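Local coordinates for amphoterin-induced protein 1 (Mus musculus, PDB 2XOT), which promotes growth and fasciculation of neurites, may mediate homophilic and heterophilic cell-cell interaction, and homodimerizes through its leucine-rich repeats, at residues I148-F151 against P152-L155. Sequence-based numbering, arbitrary orientation.
Sequences ISRF and PVEL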
loop_
_atom_site.group_PDB
_atom_site.type_symbol
_atom_site.label_atom_id
_atom_site.label_comp_id
_atom_site.label_asym_id
_atom_site.label_seq_id
_atom_site.Cartn_x
_atom_site.Cartn_y
_atom_site.Cartn_z
ATOM N N ILE B 148 -2.381 16.203 -23.831
ATOM C CA ILE B 148 -1.865 15.109 -24.637
ATOM C C ILE B 148 -2.798 14.820 -25.815
ATOM O O ILE B 148 -3.978 14.603 -25.612
ATOM C CB ILE B 148 -1.656 13.825 -23.777
ATOM C CG1 ILE B 148 -0.727 14.114 -22.576
ATOM C CG2 ILE B 148 -1.082 12.698 -24.622
ATOM C CD1 ILE B 148 -0.619 12.978 -21.550
ATOM N N SER B 149 -2.241 14.810 -27.034
ATOM C CA SER B 149 -2.997 14.608 -28.286
ATOM C C SER B 149 -2.693 13.272 -28.986
ATOM O O SER B 149 -3.552 12.771 -29.748
ATOM C CB SER B 149 -2.776 15.794 -29.255
ATOM O OG SER B 149 -1.473 15.747 -29.826
ATOM N N ARG B 150 -1.515 12.681 -28.726
ATOM C CA ARG B 150 -1.197 11.328 -29.201
ATOM C C ARG B 150 -1.245 10.269 -28.103
ATOM O O ARG B 150 -0.519 10.341 -27.096
ATOM C CB ARG B 150 0.184 11.249 -29.864
ATOM C CG ARG B 150 0.346 9.936 -30.630
ATOM C CD ARG B 150 1.748 9.668 -31.161
ATOM N NE ARG B 150 2.552 9.027 -30.144
ATOM C CZ ARG B 150 2.791 7.723 -30.059
ATOM N NH1 ARG B 150 2.306 6.845 -30.921
ATOM N NH2 ARG B 150 3.547 7.305 -29.084
ATOM N N PHE B 151 -2.070 9.242 -28.327
ATOM C CA PHE B 151 -2.138 8.115 -27.407
ATOM C C PHE B 151 -0.783 7.410 -27.367
ATOM O O PHE B 151 -0.296 6.961 -28.396
ATOM C CB PHE B 151 -3.217 7.112 -27.815
ATOM C CG PHE B 151 -3.388 5.998 -26.833
ATOM C CD1 PHE B 151 -4.208 6.149 -25.730
ATOM C CD2 PHE B 151 -2.729 4.787 -27.009
ATOM C CE1 PHE B 151 -4.366 5.128 -24.822
ATOM C CE2 PHE B 151 -2.884 3.761 -26.087
ATOM C CZ PHE B 151 -3.693 3.938 -24.995
ATOM N N PRO B 152 -0.171 7.314 -26.177
ATOM C CA PRO B 152 1.115 6.604 -26.005
ATOM C C PRO B 152 1.007 5.077 -26.027
ATOM O O PRO B 152 1.207 4.421 -25.009
ATOM C CB PRO B 152 1.601 7.103 -24.648
ATOM C CG PRO B 152 0.375 7.508 -23.921
ATOM C CD PRO B 152 -0.640 7.934 -24.928
ATOM N N VAL B 153 0.730 4.513 -27.198
ATOM C CA VAL B 153 0.437 3.092 -27.309
ATOM C C VAL B 153 1.620 2.216 -26.889
ATOM O O VAL B 153 1.436 1.082 -26.467
ATOM C CB VAL B 153 -0.033 2.727 -28.738
ATOM C CG1 VAL B 153 1.149 2.762 -29.725
ATOM C CG2 VAL B 153 -0.749 1.359 -28.736
ATOM N N GLU B 154 2.831 2.765 -26.947
ATOM C CA GLU B 154 4.033 2.012 -26.595
ATOM C C GLU B 154 4.111 1.666 -25.111
ATOM O O GLU B 154 4.855 0.761 -24.733
ATOM C CB GLU B 154 5.307 2.774 -26.995
ATOM C CG GLU B 154 5.458 3.037 -28.496
ATOM C CD GLU B 154 4.542 4.144 -29.010
ATOM O OE1 GLU B 154 4.101 5.001 -28.207
ATOM O OE2 GLU B 154 4.234 4.146 -30.207
ATOM N N LEU B 155 3.370 2.376 -24.262
ATOM C CA LEU B 155 3.326 2.025 -22.837
ATOM C C LEU B 155 2.738 0.631 -22.609
ATOM O O LEU B 155 3.151 -0.074 -21.680
ATOM C CB LEU B 155 2.532 3.060 -22.032
ATOM C CG LEU B 155 3.233 4.409 -21.832
ATOM C CD1 LEU B 155 2.319 5.426 -21.142
ATOM C CD2 LEU B 155 4.534 4.203 -21.046
#
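Phe151 lies with one face of its ring against Pro152 and one edge against Val153, the compact side of a turn in the fifth leucine-rich repeat, on the run that leads from strand 140-142 to strand 167-169. Pro152 CD sits over that face, 4.3 Å from the centroid of the Phe151 ring and 27° off the normal, a CH-pi contact between neighbours in sequence. In the plane of the ring, Val153 CB meets the edge at Phe151 CD2, 3.8 Å away. Both contacts follow from the Phe151 torsion: with chi1 at -175° CG stands beside its own carbonyl carbon, and the ring is carried forward along the chain. Leu170 and, from helix 180-184, Leu183 pack on the same ring, which is buried against the sixth repeat. The backbone bends here in an inverse gamma turn centred on Pro152, closed by a weak bond of 2.9 Å from Val153 N to Phe151 O. Leu155 N then bonds to Pro152 O at 3.1 Å, where residues 153-155 take up helical backbone angles.

The other flank is polar and looser. Arg150, exposed, bends at chi3 and brings its guanidinium across to Glu154. Arg150 NH2 reaches the syn side of Glu154 OE1 at 2.5 Å, close to the guanidinium plane but out of the carboxylate plane. The second arm, Arg150 NH1 to Glu154 OE2, is weak at 3.4 Å, as suits two flat groups turned 35° from each other, so the salt bridge is an asymmetric two-point pairing, with one short bond and one weak one. Near solvent this ion pair is probably screened by water, whereas the apolar contacts around Phe151 are buried; the opposite charges of Arg150 and Glu154 would largely offset each other at the surface.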